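4-alpha-glucanotransferase (Corynebacterium glutamicum, PDB 5B68) is an amylomaltase, also called disproportionating enzyme, built on a TIM-barrel domain with an N-terminal beta-sandwich domain. Local coordinates at residues K171-Q183 against P642-V654. Sequence-based numbering, arbitrary orientation.
Sequences KYLDSPRSGVMAQ and PSALTCVCLVDMV. With SO4 (sulfate ion), chain H.
M181 and C647 meet beside the parallel ladder that closes the TIM barrel, where the first barrel strand, 177-182, lies against the last, 645-649. Six backbone hydrogen bonds run from R177 N to A644 O at one end to L650 N and M181 O (2.9 Å) at the other; the bond from V648 N to G179 O, 2.8 Å, is nearly straight. On the face shared by M181, C647 and C649 the contact is sulfur-rich. With chi1 at -168°, C647 points SG away from its own amide and toward M181, 3.5 Å from M181 CB, while the M181 chain, bent at chi2 and chi3, brings CE to 3.6 Å from C649 SG. G179 has no side chain on this face. On the other, the V180 and L650 side chains cross obliquely, with V180 CG1 4.0 Å from L650 CB, and V180 CG2 approaches M653 SD; helices 198-209 and 694-702 pack over this layer, with V208 touching V180 and V699 touching M653.

Where the strands begin, A644 CB packs against the last turn of helix 167-174, close to Y172 O, and L645 CD2 touches both R177 CB and Y172 CG. A water bridges L173 O and P642 O. The R177 side chain turns back from the ladder: NE and NH2 both grip S175 OG within the guanidinium plane, Y172 CE1 lies over one face of the group, and NH1 forms a salt bridge with D214. R177 NH2 and K171 NZ converge on a sulfate, probably from the crystallisation liquor, each 2.9 Å from the same oxygen, O3.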
ATOM      1  N   LYS A 171     -16.175 -13.760   8.557  1.00 24.26           N
ATOM      2  CA  LYS A 171     -15.563 -15.064   8.429  1.00 23.41           C
ATOM      3  C   LYS A 171     -14.474 -15.275   9.435  1.00 22.12           C
ATOM      4  O   LYS A 171     -14.505 -16.280  10.183  1.00 26.20           O
ATOM      5  CB  LYS A 171     -15.067 -15.334   7.012  1.00 23.44           C
ATOM      6  CG  LYS A 171     -14.349 -16.676   6.878  1.00 25.61           C
ATOM      7  CD  LYS A 171     -13.945 -16.914   5.439  1.00 26.87           C
ATOM      8  CE  LYS A 171     -13.107 -18.140   5.279  1.00 28.14           C
ATOM      9  NZ  LYS A 171     -13.996 -19.306   5.217  1.00 28.79           N
ATOM     10  N   TYR A 172     -13.495 -14.400   9.424  1.00 20.57           N
ATOM     11  CA  TYR A 172     -12.399 -14.474  10.356  1.00 20.75           C
ATOM     12  C   TYR A 172     -12.672 -14.070  11.804  1.00 21.19           C
ATOM     13  O   TYR A 172     -12.005 -14.549  12.689  1.00 23.22           O
ATOM     14  CB  TYR A 172     -11.114 -13.937   9.744  1.00 20.93           C
ATOM     15  CG  TYR A 172     -10.807 -14.705   8.490  1.00 19.34           C
ATOM     16  CD1 TYR A 172     -10.496 -16.052   8.545  1.00 21.62           C
ATOM     17  CD2 TYR A 172     -10.901 -14.111   7.251  1.00 20.55           C
ATOM     18  CE1 TYR A 172     -10.248 -16.775   7.404  1.00 20.65           C
ATOM     19  CE2 TYR A 172     -10.659 -14.825   6.103  1.00 21.29           C
ATOM     20  CZ  TYR A 172     -10.332 -16.159   6.179  1.00 19.94           C
ATOM     21  OH  TYR A 172     -10.093 -16.860   5.037  1.00 19.70           O
ATOM     22  N   LEU A 173     -13.666 -13.223  12.030  1.00 23.29           N
ATOM     23  CA  LEU A 173     -14.081 -12.920  13.388  1.00 23.06           C
ATOM     24  C   LEU A 173     -14.589 -14.191  14.031  1.00 24.87           C
ATOM     25  O   LEU A 173     -14.331 -14.464  15.184  1.00 28.41           O
ATOM     26  CB  LEU A 173     -15.203 -11.894  13.392  1.00 23.19           C
ATOM     27  CG  LEU A 173     -14.804 -10.434  13.240  1.00 24.10           C
ATOM     28  CD1 LEU A 173     -16.039  -9.576  13.067  1.00 27.07           C
ATOM     29  CD2 LEU A 173     -14.009  -9.963  14.434  1.00 24.55           C
ATOM     30  N   ASP A 174     -15.371 -14.925  13.265  1.00 24.74           N
ATOM     31  CA  ASP A 174     -15.905 -16.224  13.658  1.00 28.72           C
ATOM     32  C   ASP A 174     -14.891 -17.362  13.725  1.00 30.61           C
ATOM     33  O   ASP A 174     -15.022 -18.260  14.534  1.00 28.91           O
ATOM     34  CB  ASP A 174     -17.135 -16.583  12.837  1.00 31.30           C
ATOM     35  CG  ASP A 174     -18.305 -15.631  13.094  1.00 38.05           C
ATOM     36  OD1 ASP A 174     -18.280 -14.891  14.085  1.00 43.98           O
ATOM     37  OD2 ASP A 174     -19.251 -15.620  12.299  1.00 46.74           O
ATOM     38  N   SER A 175     -13.927 -17.337  12.817  1.00 25.08           N
ATOM     39  CA  SER A 175     -12.945 -18.395  12.676  1.00 26.70           C
ATOM     40  C   SER A 175     -11.529 -17.807  12.615  1.00 22.76           C
ATOM     41  O   SER A 175     -10.934 -17.727  11.567  1.00 23.77           O
ATOM     42  CB  SER A 175     -13.264 -19.245  11.442  1.00 24.96           C
ATOM     43  OG  SER A 175     -12.366 -20.308  11.292  1.00 26.17           O
ATOM     44  N   PRO A 176     -10.984 -17.386  13.751  1.00 23.38           N
ATOM     45  CA  PRO A 176      -9.691 -16.699  13.731  1.00 21.41           C
ATOM     46  C   PRO A 176      -8.553 -17.573  13.237  1.00 21.59           C
ATOM     47  O   PRO A 176      -8.478 -18.725  13.567  1.00 23.00           O
ATOM     48  CB  PRO A 176      -9.473 -16.299  15.191  1.00 22.82           C
ATOM     49  CG  PRO A 176     -10.835 -16.228  15.751  1.00 23.47           C
ATOM     50  CD  PRO A 176     -11.579 -17.343  15.091  1.00 23.54           C
ATOM     51  N   ARG A 177      -7.666 -16.980  12.463  1.00 19.29           N
ATOM     52  CA  ARG A 177      -6.576 -17.688  11.830  1.00 17.76           C
ATOM     53  C   ARG A 177      -5.249 -16.993  12.069  1.00 18.71           C
ATOM     54  O   ARG A 177      -5.199 -15.869  12.517  1.00 20.00           O
ATOM     55  CB  ARG A 177      -6.768 -17.797  10.324  1.00 19.11           C
ATOM     56  CG  ARG A 177      -8.104 -18.320   9.892  1.00 20.76           C
ATOM     57  CD  ARG A 177      -8.397 -19.724  10.383  1.00 22.73           C
ATOM     58  NE  ARG A 177      -9.745 -20.062   9.987  1.00 22.83           N
ATOM     59  CZ  ARG A 177     -10.066 -20.548   8.807  1.00 25.98           C
ATOM     60  NH1 ARG A 177      -9.124 -20.811   7.931  1.00 27.28           N
ATOM     61  NH2 ARG A 177     -11.324 -20.780   8.515  1.00 28.18           N
ATOM     62  N   SER A 178      -4.181 -17.700  11.748  1.00 18.86           N
ATOM     63  CA  SER A 178      -2.831 -17.120  11.818  1.00 18.67           C
ATOM     64  C   SER A 178      -2.227 -17.104  10.456  1.00 18.27           C
ATOM     65  O   SER A 178      -2.655 -17.857   9.571  1.00 21.14           O
ATOM     66  CB  SER A 178      -1.893 -17.893  12.748  1.00 21.22           C
ATOM     67  OG  SER A 178      -1.556 -19.154  12.195  1.00 23.14           O
ATOM     68  N   GLY A 179      -1.169 -16.327  10.322  1.00 17.46           N
ATOM     69  CA  GLY A 179      -0.341 -16.307   9.122  1.00 18.43           C
ATOM     70  C   GLY A 179       1.054 -15.887   9.447  1.00 19.61           C
ATOM     71  O   GLY A 179       1.374 -15.788  10.614  1.00 19.76           O
ATOM     72  N   VAL A 180       1.878 -15.706   8.405  1.00 17.13           N
ATOM     73  CA  VAL A 180       3.255 -15.424   8.504  1.00 18.06           C
ATOM     74  C   VAL A 180       3.519 -14.206   7.617  1.00 17.96           C
ATOM     75  O   VAL A 180       2.919 -14.076   6.525  1.00 17.92           O
ATOM     76  CB  VAL A 180       4.128 -16.602   7.963  1.00 19.05           C
ATOM     77  CG1 VAL A 180       5.605 -16.214   7.890  1.00 18.67           C
ATOM     78  CG2 VAL A 180       3.936 -17.897   8.801  1.00 20.13           C
ATOM     79  N   MET A 181       4.358 -13.309   8.082  1.00 15.96           N
ATOM     80  CA  MET A 181       4.878 -12.204   7.247  1.00 16.93           C
ATOM     81  C   MET A 181       6.328 -12.426   6.873  1.00 18.29           C
ATOM     82  O   MET A 181       7.178 -12.758   7.733  1.00 19.49           O
ATOM     83  CB  MET A 181       4.760 -10.846   7.936  1.00 19.40           C
ATOM     84  CG  MET A 181       5.296  -9.636   7.125  1.00 18.99           C
ATOM     85  SD  MET A 181       7.070  -9.351   7.173  1.00 21.12           S
ATOM     86  CE  MET A 181       7.137  -8.406   8.698  1.00 23.64           C
ATOM     87  N   ALA A 182       6.644 -12.245   5.595  1.00 18.04           N
ATOM     88  CA  ALA A 182       8.007 -12.365   5.132  1.00 17.37           C
ATOM     89  C   ALA A 182       8.356 -11.193   4.203  1.00 18.91           C
ATOM     90  O   ALA A 182       7.524 -10.780   3.392  1.00 19.24           O
ATOM     91  CB  ALA A 182       8.239 -13.637   4.378  1.00 19.79           C
ATOM     92  N   GLN A 183       9.576 -10.685   4.355  1.00 18.62           N
ATOM     93  CA  GLN A 183      10.140  -9.750   3.384  1.00 19.30           C
ATOM     94  C   GLN A 183      10.745 -10.584   2.274  1.00 19.35           C
ATOM     95  O   GLN A 183      11.899 -11.064   2.348  1.00 21.62           O
ATOM     96  CB  GLN A 183      11.146  -8.823   4.043  1.00 18.03           C
ATOM     97  CG  GLN A 183      10.541  -8.002   5.125  1.00 21.69           C
ATOM     98  CD  GLN A 183       9.641  -6.891   4.596  1.00 21.45           C
ATOM     99  OE1 GLN A 183      10.137  -6.012   3.904  1.00 23.19           O
ATOM    100  NE2 GLN A 183       8.357  -6.897   4.941  1.00 19.66           N
ATOM    101  N   PRO A 642      -8.517 -12.368  21.034  1.00 23.58           N
ATOM    102  CA  PRO A 642      -9.667 -12.552  20.151  1.00 23.05           C
ATOM    103  C   PRO A 642      -9.497 -11.986  18.734  1.00 22.56           C
ATOM    104  O   PRO A 642     -10.457 -11.999  17.984  1.00 26.49           O
ATOM    105  CB  PRO A 642     -10.784 -11.725  20.816  1.00 24.72           C
ATOM    106  CG  PRO A 642     -10.103 -10.852  21.777  1.00 27.67           C
ATOM    107  CD  PRO A 642      -8.773 -11.396  22.111  1.00 26.04           C
ATOM    108  N   SER A 643      -8.311 -11.513  18.381  1.00 22.19           N
ATOM    109  CA  SER A 643      -8.059 -11.000  17.041  1.00 24.16           C
ATOM    110  C   SER A 643      -8.406 -11.950  15.928  1.00 21.50           C
ATOM    111  O   SER A 643      -7.991 -13.110  15.949  1.00 22.20           O
ATOM    112  CB  SER A 643      -6.599 -10.613  16.914  1.00 25.96           C
ATOM    113  OG  SER A 643      -6.295  -9.474  17.730  1.00 39.46           O
ATOM    114  N   ALA A 644      -9.155 -11.455  14.923  1.00 20.63           N
ATOM    115  CA  ALA A 644      -9.525 -12.235  13.757  1.00 21.33           C
ATOM    116  C   ALA A 644      -8.300 -12.847  13.074  1.00 20.67           C
ATOM    117  O   ALA A 644      -8.338 -14.002  12.657  1.00 18.85           O
ATOM    118  CB  ALA A 644     -10.255 -11.371  12.776  1.00 22.75           C
ATOM    119  N   LEU A 645      -7.229 -12.094  12.974  1.00 19.86           N
ATOM    120  CA  LEU A 645      -6.032 -12.591  12.371  1.00 18.44           C
ATOM    121  C   LEU A 645      -4.813 -12.233  13.195  1.00 16.90           C
ATOM    122  O   LEU A 645      -4.697 -11.126  13.727  1.00 19.13           O
ATOM    123  CB  LEU A 645      -5.848 -12.041  10.964  1.00 19.72           C
ATOM    124  CG  LEU A 645      -6.910 -12.414   9.947  1.00 17.70           C
ATOM    125  CD1 LEU A 645      -6.649 -11.583   8.666  1.00 21.64           C
ATOM    126  CD2 LEU A 645      -6.947 -13.881   9.594  1.00 19.36           C
ATOM    127  N   THR A 646      -3.871 -13.176  13.260  1.00 17.12           N
ATOM    128  CA  THR A 646      -2.555 -12.945  13.916  1.00 17.42           C
ATOM    129  C   THR A 646      -1.456 -13.238  12.928  1.00 19.93           C
ATOM    130  O   THR A 646      -1.657 -14.012  12.024  1.00 20.26           O
ATOM    131  CB  THR A 646      -2.380 -13.838  15.154  1.00 19.77           C
ATOM    132  OG1 THR A 646      -2.607 -15.181  14.760  1.00 19.50           O
ATOM    133  CG2 THR A 646      -3.323 -13.446  16.174  1.00 18.49           C
ATOM    134  N   CYS A 647      -0.281 -12.671  13.119  1.00 20.90           N
ATOM    135  CA  CYS A 647       0.768 -12.799  12.153  1.00 24.26           C
ATOM    136  C   CYS A 647       2.049 -13.031  12.878  1.00 22.02           C
ATOM    137  O   CYS A 647       2.348 -12.283  13.828  1.00 23.55           O
ATOM    138  CB  CYS A 647       0.903 -11.534  11.256  1.00 30.44           C
ATOM    139  SG  CYS A 647       2.002 -11.902   9.852  1.00 34.74           S
ATOM    140  N   VAL A 648       2.721 -14.127  12.492  1.00 19.84           N
ATOM    141  CA  VAL A 648       4.032 -14.507  13.001  1.00 21.31           C
ATOM    142  C   VAL A 648       4.976 -13.977  11.960  1.00 20.86           C
ATOM    143  O   VAL A 648       4.830 -14.308  10.798  1.00 20.08           O
ATOM    144  CB  VAL A 648       4.190 -16.059  13.078  1.00 20.95           C
ATOM    145  CG1 VAL A 648       5.593 -16.461  13.546  1.00 24.94           C
ATOM    146  CG2 VAL A 648       3.086 -16.660  13.888  1.00 23.50           C
ATOM    147  N   CYS A 649       5.924 -13.169  12.370  1.00 18.79           N
ATOM    148  CA  CYS A 649       6.995 -12.766  11.478  1.00 22.73           C
ATOM    149  C   CYS A 649       8.025 -13.875  11.305  1.00 20.82           C
ATOM    150  O   CYS A 649       8.522 -14.454  12.265  1.00 20.39           O
ATOM    151  CB  CYS A 649       7.642 -11.474  11.923  1.00 22.57           C
ATOM    152  SG  CYS A 649       6.517 -10.011  11.908  1.00 26.56           S
ATOM    153  N   LEU A 650       8.374 -14.140  10.033  1.00 18.91           N
ATOM    154  CA  LEU A 650       9.239 -15.209   9.672  1.00 19.49           C
ATOM    155  C   LEU A 650      10.572 -15.034  10.386  1.00 20.81           C
ATOM    156  O   LEU A 650      11.196 -16.031  10.806  1.00 21.93           O
ATOM    157  CB  LEU A 650       9.491 -15.262   8.129  1.00 18.27           C
ATOM    158  CG  LEU A 650      10.365 -16.419   7.650  1.00 19.03           C
ATOM    159  CD1 LEU A 650       9.645 -17.743   7.951  1.00 20.94           C
ATOM    160  CD2 LEU A 650      10.705 -16.281   6.145  1.00 19.22           C
ATOM    161  N   VAL A 651      11.015 -13.798  10.502  1.00 18.07           N
ATOM    162  CA  VAL A 651      12.277 -13.503  11.198  1.00 19.23           C
ATOM    163  C   VAL A 651      12.283 -14.090  12.610  1.00 19.83           C
ATOM    164  O   VAL A 651      13.346 -14.491  13.093  1.00 22.64           O
ATOM    165  CB  VAL A 651      12.574 -11.968  11.308  1.00 20.05           C
ATOM    166  CG1 VAL A 651      12.960 -11.413   9.948  1.00 22.98           C
ATOM    167  CG2 VAL A 651      11.450 -11.157  11.908  1.00 21.04           C
ATOM    168  N   ASP A 652      11.141 -14.037  13.269  1.00 19.70           N
ATOM    169  CA  ASP A 652      11.023 -14.529  14.658  1.00 20.46           C
ATOM    170  C   ASP A 652      11.011 -16.054  14.731  1.00 25.00           C
ATOM    171  O   ASP A 652      11.277 -16.601  15.804  1.00 25.14           O
ATOM    172  CB  ASP A 652       9.746 -13.985  15.334  1.00 19.70           C
ATOM    173  CG  ASP A 652       9.881 -12.544  15.733  1.00 20.72           C
ATOM    174  OD1 ASP A 652      11.001 -12.029  15.579  1.00 26.06           O
ATOM    175  OD2 ASP A 652       8.916 -11.959  16.231  1.00 25.86           O
ATOM    176  N   MET A 653      10.747 -16.736  13.616  1.00 20.75           N
ATOM    177  CA  MET A 653      10.752 -18.180  13.561  1.00 20.23           C
ATOM    178  C   MET A 653      12.171 -18.740  13.447  1.00 23.54           C
ATOM    179  O   MET A 653      12.379 -19.929  13.695  1.00 23.43           O
ATOM    180  CB  MET A 653       9.826 -18.711  12.439  1.00 20.82           C
ATOM    181  CG  MET A 653       8.443 -18.179  12.511  1.00 19.46           C
ATOM    182  SD  MET A 653       7.351 -18.824  11.239  1.00 21.09           S
ATOM    183  CE  MET A 653       6.539 -20.213  12.072  1.00 25.12           C
ATOM    184  N   VAL A 654      13.161 -17.914  13.073  1.00 21.75           N
ATOM    185  CA  VAL A 654      14.503 -18.420  12.872  1.00 22.93           C
ATOM    186  C   VAL A 654      15.549 -17.761  13.791  1.00 23.77           C
ATOM    187  O   VAL A 654      16.720 -18.081  13.687  1.00 26.27           O
ATOM    188  CB  VAL A 654      14.939 -18.265  11.395  1.00 24.93           C
ATOM    189  CG1 VAL A 654      13.976 -18.968  10.488  1.00 24.33           C
ATOM    190  CG2 VAL A 654      14.999 -16.801  11.029  1.00 24.82           C
TER
HETATM  191  S   SO4 H 807     -11.606 -22.438   5.032  1.00 52.98           S
HETATM  192  O1  SO4 H 807     -12.872 -23.192   5.207  1.00 70.91           O
HETATM  193  O2  SO4 H 807     -11.230 -22.261   3.595  1.00 51.66           O
HETATM  194  O3  SO4 H 807     -11.802 -21.116   5.658  1.00 67.61           O
HETATM  195  O4  SO4 H 807     -10.523 -23.189   5.709  1.00 49.61           O
HETATM  196  O   HOH W   1     -12.745 -12.895  17.190  1.00 39.90           O
HETATM  197  O   HOH W   2       9.599 -11.550   8.664  1.00 19.97           O